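Local coordinates for protein DNA polymerase III, beta subunit (Eubacterium rectale, PDB 3T0P) that probably tethers DNA polymerases and other proteins to DNA as a ring-shaped head-to-tail homodimer, giving replication its processivity, at residues Gln141-Ser145 against Arg176-Arg180; Lys280-Ile284 against Arg295-Phe299; Pro344-Cys348 against Leu360-Phe366. One frame throughout, in Å; residues are numbered along the deposited sequence.

Contact 1: residues Gln141-Ser145 against Arg176-Arg180; sequences QTIFS and RISIR
This contact lays a loop over the sheet of the central domain of a beta processivity ring, one of three domains of like fold in each subunit of the ring that encircles DNA. Residues 141-145 belong to the loop after helix 132-140; the partner segment, 176-180, is an extended strand. In the loop, Ile143 (phi/psi -57°/-29°) and Phe144 (-64°/-19°) form a type I turn, with Ser145 N bonded to Thr142 O at 3.3 Å. The nearest pair of CA atoms is Thr142 CA and Ser178 CA, 5.5 Å apart. Strand alternation turns Arg176, Ser178 and Arg180 toward the loop and Ile177 and Ile179 away from it.

Arg180 loses most surface here. With chi1 and chi2 both m, its side chain bends to run beside that of Gln141: CG packs on Thr142 CG2 at 3.8 Å, and Gln141 OE1 lies over one guanidinium face, 3.3 Å from Arg180 NE but badly angled for a bond. That NE is hydrogen-bonded to Tyr359 OH instead. Arg176, chi1 p and otherwise extended, rises beside the turn. Its NH1 meets the edge of the Phe144 ring, 3.4 Å from CD1, while salt bridges to Asp327 and Asp173 hold the charge, the former reaching into the C-terminal domain. The contact therefore sits beside the seam between the two domains, where related bacterial rings bind partner peptides. Ser178 fills the middle: Phe144 CZ approaches its OG to 3.3 Å, and Ser145 OG, chi1 p, makes a 2.6 Å hydrogen bond with Ser178 OG.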
loop_
_atom_site.group_PDB
_atom_site.type_symbol
_atom_site.label_atom_id
_atom_site.label_comp_id
_atom_site.label_asym_id
_atom_site.label_seq_id
_atom_site.Cartn_x
_atom_site.Cartn_y
_atom_site.Cartn_z
ATOM N N GLN B 141 0.588 -19.495 9.584
ATOM C CA GLN B 141 0.382 -20.827 9.026
ATOM C C GLN B 141 -1.021 -21.389 9.227
ATOM O O GLN B 141 -1.314 -22.451 8.655
ATOM C CB GLN B 141 1.395 -21.796 9.636
ATOM C CG GLN B 141 2.807 -21.578 9.111
ATOM C CD GLN B 141 3.843 -22.267 9.955
ATOM O OE1 GLN B 141 3.592 -22.730 11.080
ATOM N NE2 GLN B 141 5.043 -22.351 9.429
ATOM N N THR B 142 -1.897 -20.690 9.994
ATOM C CA THR B 142 -3.240 -21.203 10.279
ATOM C C THR B 142 -4.366 -20.167 10.234
ATOM O O THR B 142 -5.518 -20.554 10.032
ATOM C CB THR B 142 -3.288 -21.863 11.698
ATOM O OG1 THR B 142 -2.909 -20.898 12.679
ATOM C CG2 THR B 142 -2.406 -23.076 11.825
ATOM N N ILE B 143 -4.080 -18.897 10.512
ATOM C CA ILE B 143 -5.101 -17.841 10.647
ATOM C C ILE B 143 -6.013 -17.653 9.417
ATOM O O ILE B 143 -7.173 -17.263 9.582
ATOM C CB ILE B 143 -4.481 -16.485 11.094
ATOM C CG1 ILE B 143 -5.499 -15.616 11.876
ATOM C CG2 ILE B 143 -3.828 -15.700 9.932
ATOM C CD1 ILE B 143 -5.973 -16.198 13.153
ATOM N N PHE B 144 -5.513 -17.942 8.209
ATOM C CA PHE B 144 -6.255 -17.744 6.971
ATOM C C PHE B 144 -7.506 -18.618 6.856
ATOM O O PHE B 144 -8.345 -18.311 6.014
ATOM C CB PHE B 144 -5.339 -18.011 5.769
ATOM C CG PHE B 144 -4.850 -19.430 5.680
ATOM C CD1 PHE B 144 -5.649 -20.423 5.129
ATOM C CD2 PHE B 144 -3.602 -19.783 6.176
ATOM C CE1 PHE B 144 -5.217 -21.749 5.085
ATOM C CE2 PHE B 144 -3.176 -21.112 6.137
ATOM C CZ PHE B 144 -3.973 -22.077 5.562
ATOM N N SER B 145 -7.619 -19.727 7.630
ATOM C CA SER B 145 -8.764 -20.619 7.447
ATOM C C SER B 145 -9.781 -20.588 8.598
ATOM O O SER B 145 -10.571 -21.513 8.730
ATOM C CB SER B 145 -8.320 -22.045 7.145
ATOM O OG SER B 145 -7.342 -22.492 8.055
ATOM N N ARG B 176 -12.334 -26.362 4.954
ATOM C CA ARG B 176 -10.936 -26.755 5.115
ATOM C C ARG B 176 -10.514 -26.737 6.566
ATOM O O ARG B 176 -11.180 -26.114 7.391
ATOM C CB ARG B 176 -10.029 -25.807 4.325
ATOM C CG ARG B 176 -10.120 -24.370 4.798
ATOM C CD ARG B 176 -9.843 -23.473 3.661
ATOM N NE ARG B 176 -10.253 -22.098 3.915
ATOM C CZ ARG B 176 -9.502 -21.050 3.624
ATOM N NH1 ARG B 176 -8.281 -21.219 3.141
ATOM N NH2 ARG B 176 -9.949 -19.822 3.847
ATOM N N ILE B 177 -9.383 -27.390 6.863
ATOM C CA ILE B 177 -8.808 -27.472 8.195
ATOM C C ILE B 177 -7.306 -27.267 8.061
ATOM O O ILE B 177 -6.658 -27.890 7.217
ATOM C CB ILE B 177 -9.168 -28.808 8.940
ATOM C CG1 ILE B 177 -10.695 -29.121 8.910
ATOM C CG2 ILE B 177 -8.640 -28.797 10.401
ATOM C CD1 ILE B 177 -11.107 -30.504 9.544
ATOM N N SER B 178 -6.761 -26.360 8.880
ATOM C CA SER B 178 -5.328 -26.102 8.970
ATOM C C SER B 178 -4.862 -26.508 10.344
ATOM O O SER B 178 -5.409 -26.029 11.337
ATOM C CB SER B 178 -5.018 -24.640 8.712
ATOM O OG SER B 178 -5.502 -24.269 7.440
ATOM N N ILE B 179 -3.906 -27.431 10.406
ATOM C CA ILE B 179 -3.359 -27.947 11.663
ATOM C C ILE B 179 -1.845 -27.851 11.641
ATOM O O ILE B 179 -1.194 -28.392 10.744
ATOM C CB ILE B 179 -3.797 -29.417 11.973
ATOM C CG1 ILE B 179 -5.305 -29.627 11.765
ATOM C CG2 ILE B 179 -3.367 -29.840 13.392
ATOM C CD1 ILE B 179 -5.727 -31.081 11.647
ATOM N N ARG B 180 -1.293 -27.217 12.670
ATOM C CA ARG B 180 0.140 -27.135 12.879
ATOM C C ARG B 180 0.512 -27.804 14.187
ATOM O O ARG B 180 -0.219 -27.711 15.163
ATOM C CB ARG B 180 0.610 -25.692 12.847
ATOM C CG ARG B 180 0.779 -25.129 11.420
ATOM C CD ARG B 180 2.050 -25.661 10.798
ATOM N NE ARG B 180 2.191 -25.234 9.410
ATOM C CZ ARG B 180 3.319 -25.316 8.714
ATOM N NH1 ARG B 180 4.424 -25.805 9.279
ATOM N NH2 ARG B 180 3.368 -24.872 7.462
#

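Contact 2: residues Lys280-Ile284 against Arg295-Phe299; sequences KKPII and RINSF
The two segments run antiparallel, their end-to-end directions 163° apart, at the open end of the hairpin made by strands 283-288 and 291-297. Ile284 and Arg295 are a hydrogen-bonded pair, CA to CA 5.1 Å: Ile284 N donates to Arg295 O at 2.8 Å, nearly straight at 175°, and Arg295 N donates to Ile284 O at 2.9 Å. Next along, Ile283 CA stands 5.2 Å from Ile296 CA, and Ile283 CA makes a C-H...O contact of 3.6 Å to Arg295 O. Beyond this the backbones part. Pro282, at -79°/157°, keeps its chain extended but has no amide hydrogen, and a water enters the gap, donating to Pro282 O at 3.0 Å and weakly accepting from Asn297 N at 3.5 Å.

Lys281 reaches back across the opening with chi1 and chi2 both m. Its CD lies 3.4 Å from Asn297 O, and NZ makes a weak hydrogen bond to that same Asn297 O, also 3.4 Å. Ile284 and Arg295 project from the same face, with Ile284 CG2 3.9 Å from Arg295 NH2, at the edge of the guanidinium. Ile296, chi1 and chi2 both t, sends CD1 to 4.5 Å from Ile283 CB and CG1 to 3.6 Å from Pro282 O; both isoleucines also rest on Ala271 of helix 261-272. Strands 302-308 and 316-320 flank the pair. This is a beta hairpin fraying at its open end, here forming the two middle strands of a four-stranded antiparallel sheet backed by a helix, as in each domain of the DNA-encircling processivity ring.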
loop_
_atom_site.group_PDB
_atom_site.type_symbol
_atom_site.label_atom_id
_atom_site.label_comp_id
_atom_site.label_asym_id
_atom_site.label_seq_id
_atom_site.Cartn_x
_atom_site.Cartn_y
_atom_site.Cartn_z
ATOM N N LYS B 280 -17.066 -17.845 -9.700
ATOM C CA LYS B 280 -16.640 -18.844 -8.731
ATOM C C LYS B 280 -16.475 -20.157 -9.491
ATOM O O LYS B 280 -17.394 -20.983 -9.513
ATOM C CB LYS B 280 -17.637 -18.950 -7.560
ATOM N N LYS B 281 -15.324 -20.311 -10.178
ATOM C CA LYS B 281 -15.041 -21.510 -10.962
ATOM C C LYS B 281 -14.005 -22.379 -10.229
ATOM O O LYS B 281 -13.041 -21.852 -9.686
ATOM C CB LYS B 281 -14.565 -21.147 -12.388
ATOM C CG LYS B 281 -15.626 -20.489 -13.277
ATOM C CD LYS B 281 -16.436 -21.523 -14.057
ATOM C CE LYS B 281 -17.558 -20.894 -14.847
ATOM N NZ LYS B 281 -17.295 -20.905 -16.314
ATOM N N PRO B 282 -14.175 -23.711 -10.156
ATOM C CA PRO B 282 -13.122 -24.517 -9.525
ATOM C C PRO B 282 -11.935 -24.768 -10.465
ATOM O O PRO B 282 -12.065 -24.645 -11.675
ATOM C CB PRO B 282 -13.831 -25.821 -9.196
ATOM C CG PRO B 282 -14.938 -25.928 -10.199
ATOM C CD PRO B 282 -15.253 -24.556 -10.719
ATOM N N ILE B 283 -10.766 -25.054 -9.899
ATOM C CA ILE B 283 -9.620 -25.509 -10.663
ATOM C C ILE B 283 -9.791 -27.054 -10.728
ATOM O O ILE B 283 -10.104 -27.667 -9.697
ATOM C CB ILE B 283 -8.253 -25.023 -10.083
ATOM C CG1 ILE B 283 -7.122 -25.405 -11.054
ATOM C CG2 ILE B 283 -7.998 -25.545 -8.644
ATOM C CD1 ILE B 283 -6.039 -24.553 -11.098
ATOM N N ILE B 284 -9.705 -27.645 -11.932
ATOM C CA ILE B 284 -9.844 -29.099 -12.140
ATOM C C ILE B 284 -8.458 -29.738 -12.256
ATOM O O ILE B 284 -7.665 -29.290 -13.076
ATOM C CB ILE B 284 -10.704 -29.453 -13.378
ATOM C CG1 ILE B 284 -12.072 -28.733 -13.410
ATOM C CG2 ILE B 284 -10.837 -30.980 -13.584
ATOM C CD1 ILE B 284 -12.975 -28.951 -12.276
ATOM N N ARG B 295 -6.791 -27.386 -15.101
ATOM C CA ARG B 295 -7.616 -26.588 -16.015
ATOM C C ARG B 295 -8.566 -25.680 -15.271
ATOM O O ARG B 295 -9.074 -26.026 -14.182
ATOM C CB ARG B 295 -8.465 -27.467 -16.947
ATOM C CG ARG B 295 -7.687 -28.385 -17.856
ATOM C CD ARG B 295 -8.586 -29.316 -18.651
ATOM N NE ARG B 295 -9.400 -30.173 -17.785
ATOM C CZ ARG B 295 -10.132 -31.195 -18.217
ATOM N NH1 ARG B 295 -10.137 -31.519 -19.504
ATOM N NH2 ARG B 295 -10.852 -31.912 -17.361
ATOM N N ILE B 296 -8.863 -24.554 -15.921
ATOM C CA ILE B 296 -9.863 -23.625 -15.494
ATOM C C ILE B 296 -10.382 -22.989 -16.753
ATOM O O ILE B 296 -9.639 -22.849 -17.727
ATOM C CB ILE B 296 -9.346 -22.619 -14.415
ATOM C CG1 ILE B 296 -10.506 -22.062 -13.572
ATOM C CG2 ILE B 296 -8.439 -21.501 -15.003
ATOM C CD1 ILE B 296 -10.046 -21.507 -12.175
ATOM N N ASN B 297 -11.658 -22.635 -16.760
ATOM C CA ASN B 297 -12.261 -21.905 -17.889
ATOM C C ASN B 297 -13.291 -20.936 -17.324
ATOM O O ASN B 297 -13.896 -21.216 -16.288
ATOM C CB ASN B 297 -12.866 -22.837 -18.945
ATOM C CG ASN B 297 -13.936 -23.684 -18.382
ATOM O OD1 ASN B 297 -15.101 -23.275 -18.318
ATOM N ND2 ASN B 297 -13.531 -24.832 -17.854
ATOM N N SER B 298 -13.441 -19.784 -17.968
ATOM C CA SER B 298 -14.389 -18.738 -17.595
ATOM C C SER B 298 -14.809 -17.972 -18.841
ATOM O O SER B 298 -14.432 -18.355 -19.949
ATOM C CB SER B 298 -13.782 -17.807 -16.542
ATOM O OG SER B 298 -12.787 -16.941 -17.072
ATOM N N PHE B 299 -15.582 -16.884 -18.665
ATOM C CA PHE B 299 -15.982 -16.003 -19.769
ATOM C C PHE B 299 -14.755 -15.290 -20.353
ATOM O O PHE B 299 -14.744 -15.004 -21.539
ATOM C CB PHE B 299 -17.044 -14.992 -19.318
ATOM C CG PHE B 299 -18.352 -15.675 -19.001
ATOM C CD1 PHE B 299 -19.127 -16.238 -20.014
ATOM C CD2 PHE B 299 -18.793 -15.793 -17.689
ATOM C CE1 PHE B 299 -20.323 -16.899 -19.719
ATOM C CE2 PHE B 299 -19.993 -16.456 -17.393
ATOM C CZ PHE B 299 -20.749 -16.999 -18.410
HETATM O O HOH W 1 -13.367 -24.467 -14.340
#

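Contact 3: residues Pro344-Cys348 against Leu360-Phe366; sequences PKAPC and LILPVNF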
loop_
_atom_site.group_PDB
_atom_site.type_symbol
_atom_site.label_atom_id
_atom_site.label_comp_id
_atom_site.label_asym_id
_atom_site.label_seq_id
_atom_site.Cartn_x
_atom_site.Cartn_y
_atom_site.Cartn_z
ATOM N N PRO B 344 -12.967 -38.235 -5.595
ATOM C CA PRO B 344 -13.275 -36.821 -5.912
ATOM C C PRO B 344 -14.243 -36.097 -4.965
ATOM O O PRO B 344 -14.398 -34.879 -5.076
ATOM C CB PRO B 344 -13.871 -36.901 -7.318
ATOM C CG PRO B 344 -13.294 -38.147 -7.891
ATOM C CD PRO B 344 -13.285 -39.110 -6.741
ATOM N N LYS B 345 -14.880 -36.820 -4.045
ATOM C CA LYS B 345 -15.822 -36.225 -3.102
ATOM C C LYS B 345 -15.248 -36.218 -1.680
ATOM O O LYS B 345 -15.814 -35.546 -0.825
ATOM C CB LYS B 345 -17.159 -36.981 -3.156
ATOM C CG LYS B 345 -18.039 -36.531 -4.319
ATOM C CD LYS B 345 -19.169 -37.516 -4.615
ATOM C CE LYS B 345 -20.312 -36.927 -5.418
ATOM N NZ LYS B 345 -19.865 -36.205 -6.645
ATOM N N ALA B 346 -14.119 -36.927 -1.436
ATOM C CA ALA B 346 -13.452 -37.033 -0.133
ATOM C C ALA B 346 -12.434 -35.901 0.082
ATOM O O ALA B 346 -11.914 -35.361 -0.890
ATOM C CB ALA B 346 -12.751 -38.379 -0.016
ATOM N N PRO B 347 -12.049 -35.581 1.333
ATOM C CA PRO B 347 -11.043 -34.523 1.527
ATOM C C PRO B 347 -9.673 -34.824 0.916
ATOM O O PRO B 347 -9.311 -35.981 0.722
ATOM C CB PRO B 347 -10.911 -34.446 3.050
ATOM C CG PRO B 347 -12.150 -35.039 3.592
ATOM C CD PRO B 347 -12.525 -36.110 2.631
ATOM N N CYS B 348 -8.927 -33.774 0.581
ATOM C CA CYS B 348 -7.547 -33.897 0.134
ATOM C C CYS B 348 -6.671 -33.438 1.301
ATOM O O CYS B 348 -7.006 -32.446 1.960
ATOM C CB CYS B 348 -7.283 -33.090 -1.135
ATOM S SG CYS B 348 -5.525 -32.980 -1.593
ATOM N N LEU B 360 -6.171 -29.893 5.368
ATOM C CA LEU B 360 -7.300 -30.663 4.813
ATOM C C LEU B 360 -8.127 -29.698 3.992
ATOM O O LEU B 360 -8.466 -28.642 4.490
ATOM C CB LEU B 360 -8.130 -31.297 5.948
ATOM C CG LEU B 360 -9.340 -32.176 5.592
ATOM C CD1 LEU B 360 -9.745 -33.005 6.775
ATOM C CD2 LEU B 360 -10.580 -31.339 5.183
ATOM N N ILE B 361 -8.406 -30.016 2.741
ATOM C CA ILE B 361 -9.212 -29.154 1.878
ATOM C C ILE B 361 -10.332 -30.012 1.310
ATOM O O ILE B 361 -10.054 -31.078 0.793
ATOM C CB ILE B 361 -8.337 -28.472 0.758
ATOM C CG1 ILE B 361 -7.211 -27.593 1.358
ATOM C CG2 ILE B 361 -9.198 -27.661 -0.213
ATOM C CD1 ILE B 361 -5.974 -27.458 0.484
ATOM N N LEU B 362 -11.582 -29.562 1.412
ATOM C CA LEU B 362 -12.692 -30.295 0.825
ATOM C C LEU B 362 -12.764 -29.960 -0.654
ATOM O O LEU B 362 -12.660 -28.795 -1.023
ATOM C CB LEU B 362 -14.055 -30.013 1.493
ATOM C CG LEU B 362 -14.273 -30.458 2.939
ATOM C CD1 LEU B 362 -15.670 -30.051 3.418
ATOM C CD2 LEU B 362 -14.096 -31.950 3.108
ATOM N N PRO B 363 -12.948 -30.962 -1.524
ATOM C CA PRO B 363 -13.060 -30.668 -2.944
ATOM C C PRO B 363 -14.469 -30.186 -3.298
ATOM O O PRO B 363 -15.398 -30.322 -2.501
ATOM C CB PRO B 363 -12.775 -32.039 -3.588
ATOM C CG PRO B 363 -13.293 -33.001 -2.637
ATOM C CD PRO B 363 -13.097 -32.406 -1.263
ATOM N N VAL B 364 -14.630 -29.752 -4.543
ATOM C CA VAL B 364 -15.900 -29.338 -5.100
ATOM C C VAL B 364 -16.771 -30.566 -5.313
ATOM O O VAL B 364 -16.305 -31.618 -5.763
ATOM C CB VAL B 364 -15.647 -28.562 -6.403
ATOM C CG1 VAL B 364 -16.876 -28.539 -7.297
ATOM C CG2 VAL B 364 -15.165 -27.155 -6.088
ATOM N N ASN B 365 -18.030 -30.447 -4.930
ATOM C CA ASN B 365 -18.952 -31.542 -5.156
ATOM C C ASN B 365 -19.627 -31.272 -6.510
ATOM O O ASN B 365 -20.391 -30.311 -6.648
ATOM C CB ASN B 365 -19.946 -31.695 -3.994
ATOM C CG ASN B 365 -21.054 -32.678 -4.276
ATOM O OD1 ASN B 365 -20.820 -33.844 -4.604
ATOM N ND2 ASN B 365 -22.287 -32.202 -4.217
ATOM N N PHE B 366 -19.274 -32.072 -7.518
ATOM C CA PHE B 366 -19.845 -31.941 -8.847
ATOM C C PHE B 366 -21.188 -32.712 -8.961
ATOM O O PHE B 366 -21.883 -32.550 -9.971
ATOM C CB PHE B 366 -18.838 -32.426 -9.904
ATOM C CG PHE B 366 -17.644 -31.520 -10.062
ATOM C CD1 PHE B 366 -17.750 -30.315 -10.746
ATOM C CD2 PHE B 366 -16.410 -31.872 -9.530
ATOM C CE1 PHE B 366 -16.652 -29.476 -10.889
ATOM C CE2 PHE B 366 -15.302 -31.039 -9.692
ATOM C CZ PHE B 366 -15.437 -29.842 -10.358
HETATM O O HOH W 2 -14.212 -32.778 -7.066
HETATM O O HOH W 3 -17.261 -34.250 -7.092
#
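Two main-chain hydrogen bonds hold this contact firmly at one end: Cys348 N to Ile361 O at 2.9 Å, almost linear at 178°, and Ile361 N to Cys348 O, also 2.9 Å. They define an antiparallel hydrogen-bonded pair, and Leu360 CA adds a C-H...O contact of 3.4 Å to Cys348 O. At the other end the segments have drawn apart, and water does the joining. One molecule donates to both Pro344 O (2.9 Å) and Val364 O (2.7 Å). A second donates to Val364 O at 3.1 Å and accepts from Phe366 N at 3.0 Å and, weakly, from Lys345 NZ at 3.3 Å. Lys345 NZ also gives a weak 3.3 Å hydrogen bond to Asn365 OD1.

Between the ends sit two prolines. The Pro363 ring wedges against the 344-346 backbone, its CG 3.3 Å from Pro344 O and its CD 3.2 Å from Ala346 O. Pro347 packs its CB on Leu360 CG at 3.8 Å and its CG on Leu362 CD2 at 3.7 Å. Cys348 and Ile361 share one face of the sheet, where both touch Phe325 of helix 322-329.

The pattern is the open mouth of a beta hairpin, strands 348-351 and 357-361, running out into the C-terminal tail. In bacterial rings of this family that tail helps line the pocket for partner peptides, probably so here too.

From the N terminus, contact 1 comes first: the chain leaves helix 132-140, makes strands 157-163 and 166-172, and returns on strand 176-184 against the loop it left. Contact 2 then closes the short hairpin 283-297, and contact 3 the hairpin between 348 and 361. The three follow in series, none crossing or enclosing another. Contact 1 lies in the central domain, the others in the C-terminal domain. Contact 3 touches both: Leu360 N bonds to Ile177 O at 2.8 Å, carrying one sheet across the domain boundary, while Phe366 CZ packs 3.2 Å from Ile284 CD1. Contacts 1 and 2 stay about 13 Å apart at their nearest atoms.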